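Side-chain contacts in tyrocidine synthetase 3 (Brevibacillus brevis, PDB 2JGP), which takes part in nonribosomal synthesis of the antibiotic tyrocidine, this peptidyl carrier–condensation bidomain probably delivering a phosphopantetheine-bound peptidyl substrate and joining it to the next amino acid: residues S41-A44 / M45-L48; V136-A139 / F140-I144; I251-K254 / D255-W259; Q278-A281 / D282-V286; L73-F76 / I77-T80. All coordinates share one frame; numbering follows the deposited sequence.

Contact 1 of 5, residues S41-A44 / M45-L48; sequences SLRA and MRVL. With SO4 (sulfate ion), chain C.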
loop_
_atom_site.group_PDB
_atom_site.type_symbol
_atom_site.label_atom_id
_atom_site.label_comp_id
_atom_site.label_asym_id
_atom_site.label_seq_id
_atom_site.Cartn_x
_atom_site.Cartn_y
_atom_site.Cartn_z
ATOM N N SER A 41 -27.407 5.111 27.767
ATOM C CA SER A 41 -26.309 4.749 28.672
ATOM C C SER A 41 -25.906 3.277 28.606
ATOM O O SER A 41 -24.715 2.964 28.589
ATOM C CB SER A 41 -26.670 5.110 30.117
ATOM O OG SER A 41 -27.075 6.464 30.205
ATOM N N LEU A 42 -26.892 2.382 28.567
ATOM C CA LEU A 42 -26.622 0.941 28.544
ATOM C C LEU A 42 -25.810 0.532 27.315
ATOM O O LEU A 42 -24.786 -0.147 27.437
ATOM C CB LEU A 42 -27.932 0.143 28.595
ATOM C CG LEU A 42 -27.843 -1.389 28.518
ATOM C CD1 LEU A 42 -26.897 -1.958 29.574
ATOM C CD2 LEU A 42 -29.228 -2.010 28.657
ATOM N N ARG A 43 -26.265 0.942 26.134
ATOM C CA ARG A 43 -25.584 0.561 24.895
ATOM C C ARG A 43 -24.289 1.353 24.668
ATOM O O ARG A 43 -23.389 0.864 23.994
ATOM C CB ARG A 43 -26.527 0.636 23.683
ATOM C CG ARG A 43 -27.448 -0.589 23.590
ATOM C CD ARG A 43 -28.288 -0.623 22.322
ATOM N NE ARG A 43 -29.416 0.303 22.370
ATOM C CZ ARG A 43 -30.263 0.511 21.361
ATOM N NH1 ARG A 43 -30.114 -0.126 20.204
ATOM N NH2 ARG A 43 -31.262 1.372 21.505
ATOM N N ALA A 44 -24.187 2.555 25.235
ATOM C CA ALA A 44 -22.913 3.292 25.229
ATOM C C ALA A 44 -21.845 2.520 26.004
ATOM O O ALA A 44 -20.704 2.415 25.558
ATOM C CB ALA A 44 -23.089 4.688 25.819
ATOM N N MET A 45 -22.220 1.975 27.157
ATOM C CA MET A 45 -21.315 1.134 27.941
ATOM C C MET A 45 -20.925 -0.138 27.176
ATOM O O MET A 45 -19.785 -0.606 27.281
ATOM C CB MET A 45 -21.927 0.801 29.306
ATOM C CG MET A 45 -21.961 2.008 30.238
ATOM S SD MET A 45 -22.609 1.680 31.881
ATOM C CE MET A 45 -24.293 1.194 31.520
ATOM N N ARG A 46 -21.856 -0.680 26.394
ATOM C CA ARG A 46 -21.561 -1.828 25.531
ATOM C C ARG A 46 -20.552 -1.479 24.427
ATOM O O ARG A 46 -19.711 -2.306 24.079
ATOM C CB ARG A 46 -22.836 -2.385 24.900
ATOM C CG ARG A 46 -23.741 -3.131 25.855
ATOM C CD ARG A 46 -25.057 -3.463 25.174
ATOM N NE ARG A 46 -25.839 -4.454 25.908
ATOM C CZ ARG A 46 -27.107 -4.772 25.643
ATOM N NH1 ARG A 46 -27.772 -4.175 24.655
ATOM N NH2 ARG A 46 -27.720 -5.691 26.377
ATOM N N VAL A 47 -20.641 -0.268 23.877
ATOM C CA VAL A 47 -19.663 0.194 22.883
ATOM C C VAL A 47 -18.267 0.268 23.505
ATOM O O VAL A 47 -17.286 -0.176 22.904
ATOM C CB VAL A 47 -20.042 1.566 22.284
ATOM C CG1 VAL A 47 -18.859 2.174 21.516
ATOM C CG2 VAL A 47 -21.254 1.429 21.372
ATOM N N LEU A 48 -18.189 0.819 24.713
ATOM C CA LEU A 48 -16.926 0.895 25.444
ATOM C C LEU A 48 -16.347 -0.499 25.679
ATOM O O LEU A 48 -15.147 -0.725 25.485
ATOM C CB LEU A 48 -17.120 1.604 26.787
ATOM C CG LEU A 48 -17.708 3.019 26.751
ATOM C CD1 LEU A 48 -17.765 3.589 28.152
ATOM C CD2 LEU A 48 -16.913 3.927 25.827
HETATM S S SO4 C . -30.239 1.662 25.618
HETATM O O1 SO4 C . -28.881 2.133 25.881
HETATM O O2 SO4 C . -31.054 1.913 26.799
HETATM O O3 SO4 C . -30.807 2.401 24.500
HETATM O O4 SO4 C . -30.242 0.239 25.306
#
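Arg43 and Arg46, one helical turn apart, cross obliquely: the CG of Arg43 lies 3.8 Å from the NH1 of Arg46, and the two guanidinium planes stand 82° apart. From CG to NE the chain of Arg46 runs extended, back along the helix toward its start, and Leu42 places its CG over one face of the Arg46 guanidinium, 4.5 Å from NE. Arg43 behaves differently. Its chain bends at chi3 (-76°), swinging the guanidinium toward a sulfate ion whose sulfur lies at the guanidinium edge, in plane. NH2 of Arg43 donates to sulfate O3 at 3.2 Å, while NE makes only weak bonds to O3 and O4. The backbone N of Arg43 gives a straighter bond, 2.9 Å to sulfate O1 at 163°, and His40 ND1 is a further partner of the anion. The backbone amide and the guanidinium of Arg43 thus grip the sulfate, which probably comes from the crystallisation liquor and whose charge would be favoured by the positive end of the helix dipole. On another flank, Met45 bends at chi3 and folds back over the first turn, its CE 3.4 Å from Ser41 O and 3.8 Å from Leu42 CA. Beneath, Met45 N bonds to Ser41 O at 3.0 Å, and the bond from Leu48 N to Ala44 O continues the pattern, while Ala44 faces Phe34, Leu61 and Leu64. Ser41 directly follows Gly-Gly-His, the setting of the phosphopantetheine-bearing serine in carrier domains, so this is the start of the carrier helix probably carrying the cofactor arm.

Contact 2 of 5, residues V136-A139 / F140-I144; sequences VEAA and FQRLI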
loop_
_atom_site.group_PDB
_atom_site.type_symbol
_atom_site.label_atom_id
_atom_site.label_comp_id
_atom_site.label_asym_id
_atom_site.label_seq_id
_atom_site.Cartn_x
_atom_site.Cartn_y
_atom_site.Cartn_z
ATOM N N VAL A 136 23.534 19.405 -5.337
ATOM C CA VAL A 136 22.881 18.099 -5.440
ATOM C C VAL A 136 23.332 17.235 -4.270
ATOM O O VAL A 136 22.507 16.732 -3.509
ATOM C CB VAL A 136 23.212 17.386 -6.778
ATOM C CG1 VAL A 136 22.666 15.957 -6.788
ATOM C CG2 VAL A 136 22.665 18.182 -7.954
ATOM N N GLU A 137 24.649 17.101 -4.125
ATOM C CA GLU A 137 25.259 16.327 -3.045
ATOM C C GLU A 137 24.810 16.805 -1.664
ATOM O O GLU A 137 24.451 15.992 -0.809
ATOM C CB GLU A 137 26.786 16.405 -3.138
ATOM C CG GLU A 137 27.508 15.479 -2.178
ATOM C CD GLU A 137 29.011 15.566 -2.310
ATOM O OE1 GLU A 137 29.558 16.662 -2.077
ATOM O OE2 GLU A 137 29.641 14.537 -2.647
ATOM N N ALA A 138 24.831 18.122 -1.462
ATOM C CA ALA A 138 24.489 18.725 -0.171
ATOM C C ALA A 138 23.045 18.449 0.245
ATOM O O ALA A 138 22.768 18.241 1.426
ATOM C CB ALA A 138 24.742 20.222 -0.208
ATOM N N ALA A 139 22.132 18.459 -0.724
ATOM C CA ALA A 139 20.727 18.152 -0.458
ATOM C C ALA A 139 20.573 16.708 0.015
ATOM O O ALA A 139 19.839 16.442 0.967
ATOM C CB ALA A 139 19.873 18.413 -1.697
ATOM N N PHE A 140 21.274 15.778 -0.635
ATOM C CA PHE A 140 21.256 14.375 -0.206
ATOM C C PHE A 140 21.873 14.173 1.177
ATOM O O PHE A 140 21.408 13.335 1.951
ATOM C CB PHE A 140 21.957 13.474 -1.231
ATOM C CG PHE A 140 21.067 13.052 -2.363
ATOM C CD1 PHE A 140 20.051 12.128 -2.151
ATOM C CD2 PHE A 140 21.233 13.580 -3.635
ATOM C CE1 PHE A 140 19.220 11.734 -3.187
ATOM C CE2 PHE A 140 20.404 13.195 -4.676
ATOM C CZ PHE A 140 19.397 12.268 -4.453
ATOM N N GLN A 141 22.923 14.924 1.481
ATOM C CA GLN A 141 23.564 14.843 2.790
ATOM C C GLN A 141 22.592 15.279 3.881
ATOM O O GLN A 141 22.495 14.632 4.933
ATOM C CB GLN A 141 24.842 15.688 2.818
ATOM C CG GLN A 141 25.986 15.049 2.023
ATOM C CD GLN A 141 27.225 15.924 1.925
ATOM O OE1 GLN A 141 28.342 15.418 1.849
ATOM N NE2 GLN A 141 27.034 17.233 1.923
ATOM N N ARG A 142 21.855 16.354 3.614
ATOM C CA ARG A 142 20.808 16.816 4.525
ATOM C C ARG A 142 19.680 15.791 4.659
ATOM O O ARG A 142 19.202 15.552 5.763
ATOM C CB ARG A 142 20.249 18.172 4.082
ATOM C CG ARG A 142 21.193 19.343 4.344
ATOM C CD ARG A 142 20.488 20.680 4.165
ATOM N NE ARG A 142 21.280 21.798 4.682
ATOM C CZ ARG A 142 22.325 22.350 4.066
ATOM N NH1 ARG A 142 22.745 21.898 2.886
ATOM N NH2 ARG A 142 22.965 23.364 4.637
ATOM N N LEU A 143 19.269 15.182 3.545
ATOM C CA LEU A 143 18.241 14.131 3.572
ATOM C C LEU A 143 18.666 12.972 4.455
ATOM O O LEU A 143 17.869 12.456 5.243
ATOM C CB LEU A 143 17.952 13.583 2.169
ATOM C CG LEU A 143 17.006 14.341 1.233
ATOM C CD1 LEU A 143 16.841 13.520 -0.043
ATOM C CD2 LEU A 143 15.650 14.597 1.884
ATOM N N ILE A 144 19.919 12.552 4.289
ATOM C CA ILE A 144 20.492 11.466 5.081
ATOM C C ILE A 144 20.523 11.835 6.564
ATOM O O ILE A 144 20.193 11.012 7.410
ATOM C CB ILE A 144 21.911 11.104 4.592
ATOM C CG1 ILE A 144 21.845 10.492 3.187
ATOM C CG2 ILE A 144 22.572 10.118 5.544
ATOM C CD1 ILE A 144 23.181 10.470 2.462
#
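Four successive backbone bonds of alpha-helical spacing join the two halves, from Phe140 N to Val136 O at 3.3 Å through to Leu143 N to Ala139 O at 2.9 Å. On the buried flank Val136 and Phe140 lie side by side and point the same way, the CG1 methyl of Val136 reaching the ring at CE2 from 4.1 Å. With CG of Phe140 beside its own backbone N (chi1 -84°), the ring hangs back along the helix, and its CD2 comes 3.4 Å from Val136 O. This is the inner side of helix 133-146 in the condensation domain, whose fold is akin to that of CoA-dependent acyltransferases. Here Phe140 meets the ring of Trp237 at about 40°, Val136 packs on Leu216, and Leu143 faces helix 227-241.

The other flank is polar. Glu137 and Gln141 pass at an angle, carboxylate and amide planes 15° apart, but the touching is between Glu137 CG and Gln141 OE1 at 4.1 Å. Glu137 OE2 is instead hydrogen-bonded to Leu173 N. Gln141 turns its NE2 over the backbone, 3.6 Å from Ala138 CA, and Arg142 sets NH1 4.0 Å from Ala138 CB, so two long solvent-side chains share the small alanine.

Contact 3 of 5, residues I251-K254 / D255-W259; sequences IQYK and DFAVW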
loop_
_atom_site.group_PDB
_atom_site.type_symbol
_atom_site.label_atom_id
_atom_site.label_comp_id
_atom_site.label_asym_id
_atom_site.label_seq_id
_atom_site.Cartn_x
_atom_site.Cartn_y
_atom_site.Cartn_z
ATOM N N ILE A 251 7.921 11.387 14.845
ATOM C CA ILE A 251 8.042 9.952 15.007
ATOM C C ILE A 251 8.978 9.404 13.931
ATOM O O ILE A 251 8.960 9.868 12.788
ATOM C CB ILE A 251 6.638 9.283 14.908
ATOM C CG1 ILE A 251 5.694 9.823 15.997
ATOM C CG2 ILE A 251 6.733 7.782 15.016
ATOM C CD1 ILE A 251 6.128 9.501 17.422
ATOM N N GLN A 252 9.797 8.423 14.314
ATOM C CA GLN A 252 10.725 7.800 13.365
ATOM C C GLN A 252 10.420 6.323 13.172
ATOM O O GLN A 252 9.608 5.741 13.887
ATOM C CB GLN A 252 12.179 8.016 13.801
ATOM C CG GLN A 252 12.827 9.248 13.161
ATOM C CD GLN A 252 13.195 9.036 11.699
ATOM O OE1 GLN A 252 12.987 7.949 11.133
ATOM N NE2 GLN A 252 13.741 10.081 11.071
ATOM N N TYR A 253 11.049 5.712 12.168
ATOM C CA TYR A 253 10.755 4.315 11.849
ATOM C C TYR A 253 10.999 3.389 13.039
ATOM O O TYR A 253 10.205 2.491 13.293
ATOM C CB TYR A 253 11.547 3.815 10.633
ATOM C CG TYR A 253 10.985 2.525 10.083
ATOM C CD1 TYR A 253 9.890 2.538 9.234
ATOM C CD2 TYR A 253 11.522 1.289 10.441
ATOM C CE1 TYR A 253 9.347 1.368 8.743
ATOM C CE2 TYR A 253 10.991 0.113 9.948
ATOM C CZ TYR A 253 9.900 0.155 9.095
ATOM O OH TYR A 253 9.365 -1.006 8.589
ATOM N N LYS A 254 12.075 3.614 13.786
ATOM C CA LYS A 254 12.390 2.736 14.922
ATOM C C LYS A 254 11.289 2.772 15.990
ATOM O O LYS A 254 11.070 1.780 16.683
ATOM C CB LYS A 254 13.755 3.069 15.534
ATOM C CG LYS A 254 13.865 4.407 16.249
ATOM C CD LYS A 254 15.315 4.629 16.664
ATOM C CE LYS A 254 15.466 5.789 17.626
ATOM N NZ LYS A 254 15.135 7.091 16.997
ATOM N N ASP A 255 10.598 3.907 16.099
ATOM C CA ASP A 255 9.459 4.041 17.014
ATOM C C ASP A 255 8.333 3.105 16.580
ATOM O O ASP A 255 7.726 2.412 17.407
ATOM C CB ASP A 255 8.943 5.488 17.049
ATOM C CG ASP A 255 9.989 6.485 17.522
ATOM O OD1 ASP A 255 10.778 6.159 18.441
ATOM O OD2 ASP A 255 9.998 7.626 16.995
ATOM N N PHE A 256 8.054 3.092 15.278
ATOM C CA PHE A 256 7.077 2.172 14.706
ATOM C C PHE A 256 7.497 0.721 14.925
ATOM O O PHE A 256 6.678 -0.100 15.326
ATOM C CB PHE A 256 6.871 2.447 13.200
ATOM C CG PHE A 256 6.209 1.317 12.457
ATOM C CD1 PHE A 256 4.844 1.078 12.596
ATOM C CD2 PHE A 256 6.942 0.499 11.611
ATOM C CE1 PHE A 256 4.237 0.041 11.921
ATOM C CE2 PHE A 256 6.344 -0.535 10.934
ATOM C CZ PHE A 256 4.992 -0.772 11.082
ATOM N N ALA A 257 8.766 0.405 14.652
ATOM C CA ALA A 257 9.278 -0.968 14.812
ATOM C C ALA A 257 9.208 -1.481 16.257
ATOM O O ALA A 257 8.817 -2.631 16.507
ATOM C CB ALA A 257 10.712 -1.072 14.273
ATOM N N VAL A 258 9.577 -0.630 17.208
ATOM C CA VAL A 258 9.469 -0.984 18.621
ATOM C C VAL A 258 8.004 -1.210 18.990
ATOM O O VAL A 258 7.679 -2.181 19.672
ATOM C CB VAL A 258 10.094 0.084 19.539
ATOM C CG1 VAL A 258 9.792 -0.230 21.000
ATOM C CG2 VAL A 258 11.605 0.149 19.317
ATOM N N TRP A 259 7.122 -0.321 18.534
ATOM C CA TRP A 259 5.686 -0.491 18.769
ATOM C C TRP A 259 5.186 -1.819 18.205
ATOM O O TRP A 259 4.471 -2.552 18.882
ATOM C CB TRP A 259 4.850 0.662 18.178
ATOM C CG TRP A 259 3.400 0.292 18.135
ATOM C CD1 TRP A 259 2.509 0.352 19.163
ATOM C CD2 TRP A 259 2.693 -0.285 17.027
ATOM N NE1 TRP A 259 1.286 -0.125 18.761
ATOM C CE2 TRP A 259 1.369 -0.523 17.454
ATOM C CE3 TRP A 259 3.050 -0.613 15.710
ATOM C CZ2 TRP A 259 0.400 -1.073 16.614
ATOM C CZ3 TRP A 259 2.084 -1.160 14.874
ATOM C CH2 TRP A 259 0.777 -1.381 15.328
HETATM O O HOH W 1 12.967 7.679 18.246
#
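Asp255 reaches back across the first helical turn and takes the N-H of Gln252 on OD2, at 2.8 Å and 171°. The nitrogen comes from the anti side of the carboxylate, 31° out of its plane. Because Gln252 is the N-cap and Asp255 the third helical residue, this is the backward-reaching half of a capping box. Ile251 closes over the same side chain, its CG2 3.8 Å from Asp255 CB. The second oxygen, OD1, accepts from a water at 2.7 Å, which also receives Lys254 NZ at 2.6 Å. The ammonium and carboxylate therefore meet only through water, and the lysine forms its salt bridge with Glu148; OD1 also bonds Val91 N, which helps fix the rotation of the carboxylate.

On the far flank Tyr253 and Phe256 run side by side. The CD2 of Phe256 lies 3.8 Å above one face of the tyrosine ring, toward its rim, with the planes 59° apart. Both CG atoms lie opposite their own backbone N, which sends the rings the same way to meet Phe371, while Tyr253 OH is held by Met370 O and Ser100 OG. The first turns of helix 253-263 touch strand 160-165 through Tyr253 and Ala257, and strand 97-98 through Lys254 and Val258.

Contact 4 of 5, residues Q278-A281 / D282-V286; sequences QTFA and DDIPV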
loop_
_atom_site.group_PDB
_atom_site.type_symbol
_atom_site.label_atom_id
_atom_site.label_comp_id
_atom_site.label_asym_id
_atom_site.label_seq_id
_atom_site.Cartn_x
_atom_site.Cartn_y
_atom_site.Cartn_z
ATOM N N GLN A 278 -9.739 -16.694 10.716
ATOM C CA GLN A 278 -11.145 -17.023 10.451
ATOM C C GLN A 278 -11.460 -16.897 8.963
ATOM O O GLN A 278 -12.042 -17.803 8.369
ATOM C CB GLN A 278 -12.077 -16.091 11.240
ATOM C CG GLN A 278 -12.125 -16.365 12.738
ATOM C CD GLN A 278 -12.602 -15.171 13.573
ATOM O OE1 GLN A 278 -12.515 -15.198 14.798
ATOM N NE2 GLN A 278 -13.090 -14.121 12.912
ATOM N N THR A 279 -11.076 -15.765 8.370
ATOM C CA THR A 279 -11.335 -15.490 6.957
ATOM C C THR A 279 -10.826 -16.601 6.027
ATOM O O THR A 279 -11.475 -16.912 5.027
ATOM C CB THR A 279 -10.728 -14.126 6.522
ATOM O OG1 THR A 279 -11.385 -13.060 7.223
ATOM C CG2 THR A 279 -10.875 -13.901 5.017
ATOM N N PHE A 280 -9.684 -17.198 6.364
ATOM C CA PHE A 280 -9.073 -18.246 5.535
ATOM C C PHE A 280 -9.029 -19.612 6.237
ATOM O O PHE A 280 -8.128 -20.415 5.991
ATOM C CB PHE A 280 -7.664 -17.815 5.108
ATOM C CG PHE A 280 -7.644 -16.561 4.285
ATOM C CD1 PHE A 280 -7.175 -15.368 4.811
ATOM C CD2 PHE A 280 -8.115 -16.571 2.981
ATOM C CE1 PHE A 280 -7.164 -14.212 4.046
ATOM C CE2 PHE A 280 -8.113 -15.419 2.216
ATOM C CZ PHE A 280 -7.639 -14.238 2.749
ATOM N N ALA A 281 -10.016 -19.876 7.090
ATOM C CA ALA A 281 -10.061 -21.112 7.873
ATOM C C ALA A 281 -10.484 -22.320 7.034
ATOM O O ALA A 281 -10.039 -23.446 7.279
ATOM C CB ALA A 281 -10.998 -20.946 9.056
ATOM N N ASP A 282 -11.339 -22.072 6.045
ATOM C CA ASP A 282 -11.908 -23.130 5.203
ATOM C C ASP A 282 -11.011 -23.414 3.984
ATOM O O ASP A 282 -9.790 -23.235 4.058
ATOM C CB ASP A 282 -13.339 -22.741 4.792
ATOM C CG ASP A 282 -13.395 -21.438 4.016
ATOM O OD1 ASP A 282 -14.320 -21.268 3.197
ATOM O OD2 ASP A 282 -12.515 -20.578 4.236
ATOM N N ASP A 283 -11.606 -23.856 2.874
ATOM C CA ASP A 283 -10.849 -24.223 1.673
ATOM C C ASP A 283 -10.403 -22.968 0.921
ATOM O O ASP A 283 -11.233 -22.264 0.342
ATOM C CB ASP A 283 -11.694 -25.106 0.742
ATOM C CG ASP A 283 -12.556 -26.098 1.497
ATOM O OD1 ASP A 283 -12.005 -26.884 2.301
ATOM O OD2 ASP A 283 -13.790 -26.083 1.287
ATOM N N ILE A 284 -9.098 -22.695 0.929
ATOM C CA ILE A 284 -8.546 -21.503 0.282
ATOM C C ILE A 284 -8.493 -21.693 -1.237
ATOM O O ILE A 284 -7.815 -22.598 -1.723
ATOM C CB ILE A 284 -7.129 -21.173 0.801
ATOM C CG1 ILE A 284 -7.172 -20.847 2.298
ATOM C CG2 ILE A 284 -6.525 -19.997 0.022
ATOM C CD1 ILE A 284 -5.812 -20.540 2.894
ATOM N N PRO A 285 -9.202 -20.833 -1.991
ATOM C CA PRO A 285 -9.303 -21.013 -3.437
ATOM C C PRO A 285 -8.044 -20.603 -4.196
ATOM O O PRO A 285 -7.408 -19.609 -3.849
ATOM C CB PRO A 285 -10.461 -20.088 -3.815
ATOM C CG PRO A 285 -10.401 -19.005 -2.818
ATOM C CD PRO A 285 -9.949 -19.645 -1.539
ATOM N N VAL A 286 -7.702 -21.372 -5.226
ATOM C CA VAL A 286 -6.617 -21.025 -6.136
ATOM C C VAL A 286 -7.232 -20.515 -7.438
ATOM O O VAL A 286 -8.049 -21.207 -8.050
ATOM C CB VAL A 286 -5.718 -22.242 -6.424
ATOM C CG1 VAL A 286 -4.529 -21.838 -7.275
ATOM C CG2 VAL A 286 -5.251 -22.874 -5.120
HETATM O O HOH W 2 -7.578 -22.987 5.791
#
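The apolar part of this turn is the approach of Phe280 and Ile284, where Ile284 CD1 meets Phe280 CB at 4.0 Å. The isoleucine touches the base of the phenylalanine and not the ring tip: its CG1 also lies 3.8 Å from Phe280 O. CG1 of Ile284 stands beside its own backbone N (chi1 -63°) and chi2 is extended, which carries the end methyl back to Phe280. One face of the phenylalanine ring is covered by CG2 of Thr279, 3.8 Å above the centre.

Among the polar groups, Asp282 is the main one. Its carboxylate is turned between the backbone N and the carbonyl carbon (chi1 60°), bringing OD2 over the preceding peptide, 3.9 Å from Ala281 N. No bond to that N follows; OD2 forms a salt bridge with Arg378, which holds the carboxylate in place. The N of Asp282 is buried here without a partner.

Solvent spans the bend. A water lies 2.6 Å from Phe280 O and 2.8 Å from Asp282 O, and could donate to either, although it has more acceptors in reach than protons.

Ala281 N still bonds to Gln278 O at 3.2 Å, the last tight turn of a helix running out. This is the C-terminal end of helix 267-279 passing into a loop of the condensation domain, with Phe280 and Ile284 both packed on Ile351 of strand 350-356 where the chain leaves the helix.

Contact 5 of 5, residues L73-F76 / I77-T80; sequences LAAF and IEET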
loop_
_atom_site.group_PDB
_atom_site.type_symbol
_atom_site.label_atom_id
_atom_site.label_comp_id
_atom_site.label_asym_id
_atom_site.label_seq_id
_atom_site.Cartn_x
_atom_site.Cartn_y
_atom_site.Cartn_z
ATOM N N LEU A 73 -15.019 10.838 17.890
ATOM C CA LEU A 73 -14.514 9.778 18.763
ATOM C C LEU A 73 -13.288 9.111 18.150
ATOM O O LEU A 73 -12.339 8.788 18.858
ATOM C CB LEU A 73 -15.616 8.750 19.038
ATOM C CG LEU A 73 -15.394 7.735 20.167
ATOM C CD1 LEU A 73 -15.172 8.425 21.508
ATOM C CD2 LEU A 73 -16.590 6.808 20.250
ATOM N N ALA A 74 -13.298 8.918 16.832
ATOM C CA ALA A 74 -12.104 8.430 16.121
ATOM C C ALA A 74 -10.917 9.378 16.281
ATOM O O ALA A 74 -9.796 8.934 16.529
ATOM C CB ALA A 74 -12.407 8.216 14.642
ATOM N N ALA A 75 -11.165 10.680 16.138
ATOM C CA ALA A 75 -10.131 11.692 16.356
ATOM C C ALA A 75 -9.553 11.607 17.775
ATOM O O ALA A 75 -8.336 11.696 17.966
ATOM C CB ALA A 75 -10.685 13.094 16.093
ATOM N N PHE A 76 -10.423 11.443 18.767
ATOM C CA PHE A 76 -9.973 11.280 20.148
ATOM C C PHE A 76 -9.019 10.085 20.285
ATOM O O PHE A 76 -7.958 10.202 20.905
ATOM C CB PHE A 76 -11.164 11.105 21.093
ATOM C CG PHE A 76 -10.776 10.650 22.473
ATOM C CD1 PHE A 76 -10.410 11.569 23.439
ATOM C CD2 PHE A 76 -10.769 9.296 22.800
ATOM C CE1 PHE A 76 -10.052 11.154 24.707
ATOM C CE2 PHE A 76 -10.405 8.872 24.071
ATOM C CZ PHE A 76 -10.054 9.801 25.024
ATOM N N ILE A 77 -9.393 8.948 19.705
ATOM C CA ILE A 77 -8.551 7.741 19.780
ATOM C C ILE A 77 -7.206 7.974 19.097
ATOM O O ILE A 77 -6.165 7.554 19.608
ATOM C CB ILE A 77 -9.221 6.511 19.138
ATOM C CG1 ILE A 77 -10.508 6.137 19.876
ATOM C CG2 ILE A 77 -8.259 5.308 19.147
ATOM C CD1 ILE A 77 -11.284 5.021 19.188
ATOM N N GLU A 78 -7.232 8.650 17.951
ATOM C CA GLU A 78 -6.001 8.984 17.215
ATOM C C GLU A 78 -5.040 9.862 18.009
ATOM O O GLU A 78 -3.824 9.774 17.839
ATOM C CB GLU A 78 -6.342 9.709 15.912
ATOM C CG GLU A 78 -6.923 8.820 14.846
ATOM C CD GLU A 78 -7.625 9.586 13.738
ATOM O OE1 GLU A 78 -7.771 10.824 13.836
ATOM O OE2 GLU A 78 -8.051 8.939 12.762
ATOM N N GLU A 79 -5.590 10.725 18.856
ATOM C CA GLU A 79 -4.803 11.723 19.568
ATOM C C GLU A 79 -4.455 11.301 20.995
ATOM O O GLU A 79 -3.788 12.051 21.713
ATOM C CB GLU A 79 -5.556 13.060 19.565
ATOM C CG GLU A 79 -5.666 13.659 18.163
ATOM C CD GLU A 79 -6.756 14.706 18.024
ATOM O OE1 GLU A 79 -7.277 14.855 16.895
ATOM O OE2 GLU A 79 -7.093 15.373 19.026
ATOM N N THR A 80 -4.875 10.099 21.391
ATOM C CA THR A 80 -4.751 9.646 22.778
ATOM C C THR A 80 -3.860 8.410 22.888
ATOM O O THR A 80 -4.157 7.369 22.309
ATOM C CB THR A 80 -6.145 9.342 23.378
ATOM O OG1 THR A 80 -6.948 10.528 23.327
ATOM C CG2 THR A 80 -6.035 8.874 24.827
#
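Thr80 OG1 donates to Phe76 O at 2.6 Å, a short bond near the carboxyl-terminal end of helix 70-79. The hydroxyl sits 34° out of the carbonyl plane. It takes the place of a main-chain donor, since Thr80 N, although near the same oxygen, is badly angled for a bond. Phe76 O also receives a weak bond from Glu79 N at 3.2 Å, and Glu79 N shares itself weakly with Ala75 O. Further back the helix is regular, with Glu78 N bonded to Ala74 O at 2.9 Å and Ile77 N to Leu73 O.

The same threonine oxygen lies above the face of the Phe76 ring, 3.4 Å from the plane and over its centre. CG of Phe76 is opposite its own N (chi1 168°), beside the carbonyl carbon, which brings the ring under the Thr80 hydroxyl; the methyl CG2 of Thr80 touches the ring at CZ from 4.1 Å.

The two glutamates fold back over the alanines. OE1 of Glu78 comes within 3.6 Å of Ala75 CA, and OE1 of Glu79 lies 3.9 Å from Ala75 CB. On the buried side, Ile77 packs on Trp11 and Ile59, and Leu73 on Leu15 and Leu64.

Glu78 O is hydrogen-bonded to His361, tying the helix end to the condensation domain. With the proton of Thr80 spent on the carbonyl, its oxygen is not an O-H donor to the ring; the hydroxyl occupies Phe76 O, where a main-chain N-H would otherwise bond, while acidic side chains beside the negative helix terminus would probably be mildly disfavoured electrostatically.

Overall arrangement
Contacts 1 and 5 belong to the carrier part, their centres about 18 Å apart, whereas contacts 2, 3 and 4 lie in the condensation range. None touches another; contacts 1 and 5 come nearest, about 5 Å between nearest atoms. Contact 4 is on the surface and, unlike the rest, is mostly loop. The others are partly buried helical turns. In contact 2 Val136, Phe140 and Leu143 are buried and Gln141 and Arg142 exposed, whereas contact 3 buries a charged residue, Asp255. Position along the helix governs the chemistry: contacts 1 and 3 are helix starts, one gripping a sulfate and one capped by an aspartate, contact 2 is mid-helix, and contacts 4 and 5 are helix ends, bridged by water and by a hydroxyl respectively.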